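Enoyl-CoA hydratase (Thermus thermophilus, PDB 1WZ8) probably catalyses the reversible hydration of enoyl-CoA thioesters, as a hexameric member of the crotonase (enoyl-CoA hydratase/isomerase) family. Local coordinates at residues L12-P17 and L22-R27; E6-G11 and W46-A51. All coordinates share one frame; numbering follows the deposited sequence.

Interaction 1: residues L12-P17 and L22-R27; sequences LAFAWP and LEITFR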
loop_
_atom_site.group_PDB
_atom_site.type_symbol
_atom_site.label_atom_id
_atom_site.label_comp_id
_atom_site.label_asym_id
_atom_site.label_seq_id
_atom_site.Cartn_x
_atom_site.Cartn_y
_atom_site.Cartn_z
ATOM N N LEU A 12 9.390 -5.993 -36.507
ATOM C CA LEU A 12 10.350 -6.513 -35.542
ATOM C C LEU A 12 11.276 -7.524 -36.204
ATOM O O LEU A 12 10.845 -8.330 -37.029
ATOM C CB LEU A 12 9.630 -7.185 -34.369
ATOM C CG LEU A 12 8.756 -6.306 -33.474
ATOM C CD1 LEU A 12 8.146 -7.160 -32.370
ATOM C CD2 LEU A 12 9.589 -5.183 -32.879
ATOM N N ALA A 13 12.550 -7.467 -35.843
ATOM C CA ALA A 13 13.550 -8.385 -36.368
ATOM C C ALA A 13 14.151 -9.090 -35.161
ATOM O O ALA A 13 14.358 -8.468 -34.122
ATOM C CB ALA A 13 14.629 -7.621 -37.127
ATOM N N PHE A 14 14.426 -10.382 -35.297
ATOM C CA PHE A 14 14.982 -11.151 -34.190
ATOM C C PHE A 14 16.308 -11.807 -34.553
ATOM O O PHE A 14 16.473 -12.337 -35.655
ATOM C CB PHE A 14 13.987 -12.223 -33.746
ATOM C CG PHE A 14 12.630 -11.686 -33.389
ATOM C CD1 PHE A 14 11.716 -11.342 -34.382
ATOM C CD2 PHE A 14 12.258 -11.531 -32.056
ATOM C CE1 PHE A 14 10.451 -10.851 -34.052
ATOM C CE2 PHE A 14 10.993 -11.040 -31.715
ATOM C CZ PHE A 14 10.089 -10.701 -32.715
ATOM N N ALA A 15 17.250 -11.770 -33.619
ATOM C CA ALA A 15 18.561 -12.361 -33.843
ATOM C C ALA A 15 19.228 -12.736 -32.526
ATOM O O ALA A 15 18.803 -12.291 -31.461
ATOM C CB ALA A 15 19.444 -11.384 -34.614
ATOM N N TRP A 16 20.261 -13.569 -32.612
ATOM C CA TRP A 16 21.012 -14.001 -31.437
ATOM C C TRP A 16 22.455 -13.507 -31.578
ATOM O O TRP A 16 23.352 -14.279 -31.926
ATOM C CB TRP A 16 21.026 -15.533 -31.320
ATOM C CG TRP A 16 19.679 -16.193 -31.170
ATOM C CD1 TRP A 16 18.909 -16.729 -32.165
ATOM C CD2 TRP A 16 18.969 -16.420 -29.947
ATOM N NE1 TRP A 16 17.766 -17.282 -31.635
ATOM C CE2 TRP A 16 17.777 -17.105 -30.275
ATOM C CE3 TRP A 16 19.224 -16.114 -28.603
ATOM C CZ2 TRP A 16 16.840 -17.489 -29.307
ATOM C CZ3 TRP A 16 18.290 -16.498 -27.640
ATOM C CH2 TRP A 16 17.115 -17.178 -27.999
ATOM N N PRO A 17 22.702 -12.213 -31.310
ATOM C CA PRO A 17 24.057 -11.666 -31.426
ATOM C C PRO A 17 25.079 -12.358 -30.526
ATOM O O PRO A 17 26.266 -12.411 -30.849
ATOM C CB PRO A 17 23.864 -10.190 -31.075
ATOM C CG PRO A 17 22.718 -10.222 -30.114
ATOM C CD PRO A 17 21.772 -11.200 -30.782
ATOM N N LEU A 22 18.592 -12.702 -26.928
ATOM C CA LEU A 22 17.649 -12.509 -28.016
ATOM C C LEU A 22 17.563 -11.019 -28.280
ATOM O O LEU A 22 17.091 -10.250 -27.440
ATOM C CB LEU A 22 16.268 -13.053 -27.654
ATOM C CG LEU A 22 15.209 -12.822 -28.738
ATOM C CD1 LEU A 22 15.658 -13.466 -30.043
ATOM C CD2 LEU A 22 13.878 -13.390 -28.293
ATOM N N GLU A 23 18.031 -10.610 -29.451
ATOM C CA GLU A 23 18.013 -9.205 -29.808
ATOM C C GLU A 23 16.791 -8.884 -30.652
ATOM O O GLU A 23 16.554 -9.515 -31.678
ATOM C CB GLU A 23 19.275 -8.850 -30.590
ATOM C CG GLU A 23 19.340 -7.400 -31.006
ATOM C CD GLU A 23 20.471 -7.134 -31.964
ATOM O OE1 GLU A 23 20.426 -7.657 -33.097
ATOM O OE2 GLU A 23 21.407 -6.405 -31.585
ATOM N N ILE A 24 16.013 -7.905 -30.205
ATOM C CA ILE A 24 14.824 -7.486 -30.932
ATOM C C ILE A 24 15.069 -6.085 -31.477
ATOM O O ILE A 24 15.218 -5.133 -30.711
ATOM C CB ILE A 24 13.579 -7.446 -30.021
ATOM C CG1 ILE A 24 13.337 -8.823 -29.396
ATOM C CG2 ILE A 24 12.357 -7.023 -30.834
ATOM C CD1 ILE A 24 12.084 -8.886 -28.529
ATOM N N THR A 25 15.131 -5.974 -32.802
ATOM C CA THR A 25 15.345 -4.696 -33.468
ATOM C C THR A 25 14.012 -4.255 -34.056
ATOM O O THR A 25 13.381 -5.006 -34.798
ATOM C CB THR A 25 16.378 -4.819 -34.623
ATOM O OG1 THR A 25 17.647 -5.232 -34.097
ATOM C CG2 THR A 25 16.547 -3.484 -35.329
ATOM N N PHE A 26 13.571 -3.048 -33.727
ATOM C CA PHE A 26 12.302 -2.574 -34.255
ATOM C C PHE A 26 12.508 -1.442 -35.244
ATOM O O PHE A 26 13.427 -0.629 -35.108
ATOM C CB PHE A 26 11.366 -2.154 -33.115
ATOM C CG PHE A 26 11.940 -1.112 -32.199
ATOM C CD1 PHE A 26 11.807 0.239 -32.492
ATOM C CD2 PHE A 26 12.590 -1.485 -31.027
ATOM C CE1 PHE A 26 12.310 1.209 -31.624
ATOM C CE2 PHE A 26 13.097 -0.527 -30.155
ATOM C CZ PHE A 26 12.956 0.820 -30.451
ATOM N N ARG A 27 11.643 -1.409 -36.249
ATOM C CA ARG A 27 11.725 -0.413 -37.305
ATOM C C ARG A 27 10.401 0.325 -37.452
ATOM O O ARG A 27 9.371 -0.290 -37.712
ATOM C CB ARG A 27 12.078 -1.123 -38.615
ATOM C CG ARG A 27 12.434 -0.230 -39.788
ATOM C CD ARG A 27 12.747 -1.102 -40.998
ATOM N NE ARG A 27 13.394 -0.362 -42.079
ATOM C CZ ARG A 27 12.833 0.644 -42.740
ATOM N NH1 ARG A 27 11.605 1.039 -42.433
ATOM N NH2 ARG A 27 13.499 1.254 -43.711
#

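Interaction 2: residues E6-G11 and W46-A51; sequences EARYPG and WRDLEA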
loop_
_atom_site.group_PDB
_atom_site.type_symbol
_atom_site.label_atom_id
_atom_site.label_comp_id
_atom_site.label_asym_id
_atom_site.label_seq_id
_atom_site.Cartn_x
_atom_site.Cartn_y
_atom_site.Cartn_z
ATOM N N GLU A 6 9.187 -13.852 -36.412
ATOM C CA GLU A 6 9.408 -12.948 -37.531
ATOM C C GLU A 6 8.154 -12.918 -38.398
ATOM O O GLU A 6 7.723 -11.862 -38.852
ATOM C CB GLU A 6 10.604 -13.423 -38.363
ATOM C CG GLU A 6 11.953 -13.269 -37.669
ATOM C CD GLU A 6 12.616 -11.931 -37.964
ATOM O OE1 GLU A 6 11.928 -11.025 -38.476
ATOM O OE2 GLU A 6 13.825 -11.783 -37.679
ATOM N N ALA A 7 7.566 -14.092 -38.605
ATOM C CA ALA A 7 6.365 -14.222 -39.423
ATOM C C ALA A 7 5.147 -13.506 -38.842
ATOM O O ALA A 7 4.286 -13.042 -39.586
ATOM C CB ALA A 7 6.045 -15.701 -39.629
ATOM N N ARG A 8 5.085 -13.410 -37.517
ATOM C CA ARG A 8 3.951 -12.782 -36.844
ATOM C C ARG A 8 4.117 -11.320 -36.429
ATOM O O ARG A 8 3.127 -10.641 -36.145
ATOM C CB ARG A 8 3.577 -13.604 -35.608
ATOM C CG ARG A 8 2.902 -14.934 -35.914
ATOM C CD ARG A 8 2.868 -15.831 -34.679
ATOM N NE ARG A 8 2.525 -15.096 -33.464
ATOM C CZ ARG A 8 1.389 -14.428 -33.279
ATOM N NH1 ARG A 8 0.468 -14.398 -34.233
ATOM N NH2 ARG A 8 1.176 -13.784 -32.139
ATOM N N TYR A 9 5.350 -10.828 -36.392
ATOM C CA TYR A 9 5.582 -9.449 -35.973
ATOM C C TYR A 9 6.277 -8.560 -36.994
ATOM O O TYR A 9 7.484 -8.328 -36.911
ATOM C CB TYR A 9 6.371 -9.440 -34.660
ATOM C CG TYR A 9 5.562 -9.918 -33.476
ATOM C CD1 TYR A 9 4.658 -9.071 -32.840
ATOM C CD2 TYR A 9 5.666 -11.231 -33.019
ATOM C CE1 TYR A 9 3.876 -9.516 -31.774
ATOM C CE2 TYR A 9 4.888 -11.687 -31.955
ATOM C CZ TYR A 9 3.994 -10.824 -31.340
ATOM O OH TYR A 9 3.216 -11.267 -30.294
ATOM N N PRO A 10 5.521 -8.048 -37.976
ATOM C CA PRO A 10 6.134 -7.180 -38.980
ATOM C C PRO A 10 6.623 -5.918 -38.278
ATOM O O PRO A 10 5.907 -5.340 -37.465
ATOM C CB PRO A 10 4.984 -6.915 -39.953
ATOM C CG PRO A 10 3.778 -6.969 -39.071
ATOM C CD PRO A 10 4.070 -8.172 -38.199
ATOM N N GLY A 11 7.845 -5.503 -38.587
ATOM C CA GLY A 11 8.394 -4.324 -37.948
ATOM C C GLY A 11 9.441 -4.733 -36.928
ATOM O O GLY A 11 10.274 -3.926 -36.522
ATOM N N TRP A 46 5.923 -9.605 -25.949
ATOM C CA TRP A 46 6.372 -10.184 -24.687
ATOM C C TRP A 46 5.641 -11.461 -24.289
ATOM O O TRP A 46 6.240 -12.360 -23.706
ATOM C CB TRP A 46 6.287 -9.131 -23.577
ATOM C CG TRP A 46 7.081 -7.907 -23.926
ATOM C CD1 TRP A 46 6.606 -6.755 -24.488
ATOM C CD2 TRP A 46 8.505 -7.770 -23.877
ATOM N NE1 TRP A 46 7.646 -5.914 -24.802
ATOM C CE2 TRP A 46 8.824 -6.512 -24.438
ATOM C CE3 TRP A 46 9.546 -8.590 -23.419
ATOM C CZ2 TRP A 46 10.141 -6.056 -24.554
ATOM C CZ3 TRP A 46 10.857 -8.136 -23.537
ATOM C CH2 TRP A 46 11.142 -6.881 -24.101
ATOM N N ARG A 47 4.355 -11.554 -24.607
ATOM C CA ARG A 47 3.589 -12.754 -24.275
ATOM C C ARG A 47 4.129 -13.974 -25.012
ATOM O O ARG A 47 4.293 -15.042 -24.426
ATOM C CB ARG A 47 2.114 -12.561 -24.628
ATOM C CG ARG A 47 1.345 -11.739 -23.614
ATOM C CD ARG A 47 0.010 -11.304 -24.177
ATOM N NE ARG A 47 -0.076 -9.850 -24.247
ATOM C CZ ARG A 47 -0.609 -9.185 -25.264
ATOM N NH1 ARG A 47 -1.104 -9.845 -26.301
ATOM N NH2 ARG A 47 -0.642 -7.858 -25.246
ATOM N N ASP A 48 4.409 -13.811 -26.299
ATOM C CA ASP A 48 4.929 -14.912 -27.095
ATOM C C ASP A 48 6.394 -15.222 -26.793
ATOM O O ASP A 48 6.845 -16.350 -26.993
ATOM C CB ASP A 48 4.756 -14.614 -28.586
ATOM C CG ASP A 48 3.300 -14.488 -28.987
ATOM O OD1 ASP A 48 2.471 -15.268 -28.471
ATOM O OD2 ASP A 48 2.980 -13.622 -29.827
ATOM N N LEU A 49 7.135 -14.232 -26.306
ATOM C CA LEU A 49 8.543 -14.449 -25.998
ATOM C C LEU A 49 8.722 -15.463 -24.878
ATOM O O LEU A 49 9.742 -16.146 -24.806
ATOM C CB LEU A 49 9.222 -13.132 -25.612
ATOM C CG LEU A 49 9.411 -12.121 -26.743
ATOM C CD1 LEU A 49 10.159 -10.904 -26.222
ATOM C CD2 LEU A 49 10.180 -12.776 -27.888
ATOM N N GLU A 50 7.727 -15.558 -24.005
ATOM C CA GLU A 50 7.785 -16.495 -22.891
ATOM C C GLU A 50 7.874 -17.926 -23.405
ATOM O O GLU A 50 8.356 -18.815 -22.705
ATOM C CB GLU A 50 6.547 -16.341 -22.006
ATOM C CG GLU A 50 6.470 -15.011 -21.278
ATOM C CD GLU A 50 5.201 -14.857 -20.461
ATOM O OE1 GLU A 50 4.104 -14.786 -21.059
ATOM O OE2 GLU A 50 5.297 -14.808 -19.216
ATOM N N ALA A 51 7.413 -18.139 -24.634
ATOM C CA ALA A 51 7.433 -19.469 -25.229
ATOM C C ALA A 51 8.792 -19.836 -25.818
ATOM O O ALA A 51 9.145 -21.009 -25.879
ATOM C CB ALA A 51 6.356 -19.575 -26.304
#

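Interaction 1: residues L12-P17 and L22-R27
Ala13 and Thr25 face each other as an antiparallel hydrogen-bonded pair: Ala13 N reaches Thr25 O at 2.8 Å, and Thr25 N returns to Ala13 O at 2.9 Å. Ala15 and Glu23 repeat the pattern nearer the turn, where Glu23 N donates to Ala15 O over 2.7 Å, nearly straight at 168°, and Ala15 N donates to Glu23 O. Phe14-Ile24 and Leu12-Phe26 are the non-hydrogen-bonded pairs between and beyond these, and their four side chains lie together on one face of the sheet while Ala13, Thr25, Ala15 and Glu23 occupy the other.

On the apolar face, Phe14 and Ile24 lie side by side and point the same way, Phe14 CD2 being 3.9 Å from Ile24 CG1. With CG1 beside the backbone N (chi1 -58°), that branch serves Phe14, whereas CG2 meets Leu12 CD2 at 3.9 Å. The same Leu12 methyl packs on Phe26 CB. Cutting Ile24 back to an alanine here would probably leave Phe14 and Leu12 without the two branches they touch and open a gap toward Leu49. Near the turn, Leu22 CD1 sits over the Trp16 six-membered ring, 4.2 Å from its centroid and 11° off the normal, a CH-pi contact. Pro17 CD rests on Glu23 CB at 3.4 Å.

Farther out, Leu12, Leu22 and Ile24 pack on helix 36-49, Phe26 meets Phe67 edge-to-face, strand 57-62 bonds the second edge of strand 21-26, and Tyr196 OH binds Glu23 OE2. The chemistry is that of an amphipathic beta hairpin: apolar side chains gather on one face, small and polar ones line the reverse, and main-chain bonds fix the register.

Interaction 2: residues E6-G11 and W46-A51
Arg8 and Asp48 form a salt bridge through one nitrogen and one oxygen: Arg8 NH2 donates to Asp48 OD2 at 2.9 Å, with an N-H...O angle of 169°. The oxygen lies in the guanidinium plane, at its edge, but the nitrogen meets OD2 on the syn side and 31° out of the carboxylate plane. The two planes stand 79° apart, and the groups do not pair in the two-pronged way; Arg8 NE is 4.0 Å from Asp48 OD2, and Arg8 NH2 is 4.2 Å from Asp48 OD1. A bend at chi3 of Arg8 turns the end of its chain to this meeting point. The Arg8 charge would probably favour the ionised carboxylate.

A second hydrogen bond to the same oxygen comes from Tyr9 OH. Its modelled length to Asp48 OD2, 2.4 Å, is very short, so the exact value is doubtful, although the approach is clear: OD2 lies at the edge of the ring, near its plane. Two donors, one charged and one neutral, thus converge on OD2.

Among the packing contacts, Leu5 of helix 3-8 touches Asp48 and Leu49, and Leu49 in turn packs on Leu22 and Ile24 of the sheet. In the backbone, Ala51 N bonds to Asp48 O at 3.0 Å, and Arg47 of a second subunit packs on Glu50 and Ala51.

The segments share only 113 Å² of buried surface and lie 10.0 Å apart at Arg8 CA and Asp48 CA. The arrangement is a salt bridge plus hydrogen bond joining the N-terminal helix and the residue after it to helix 36-49, in the N-terminal part of a crotonase-like fold.

Overall arrangement
The centres of the two interactions lie about 10 Å apart, on the same side of the chain's centre. Along the chain the order is 6-11, 12-17, 22-27, 46-51, so the hairpin of interaction 1 falls between the two segments of interaction 2. Direct contacts connect them: Phe14 N probably bonds to Glu6 OE2 at 2.8 Å, Arg27 N to Gly11 O at 2.9 Å, and Ile24 CD1 packs on Leu49 CD1 at 3.6 Å. Strand 12-18 is one outermost strand of the mixed sheet in this chain, with 21-26 next to it, and helix 36-49 packs against both. Together they join the N-terminal helix, sheet edge and first long helix into one unit.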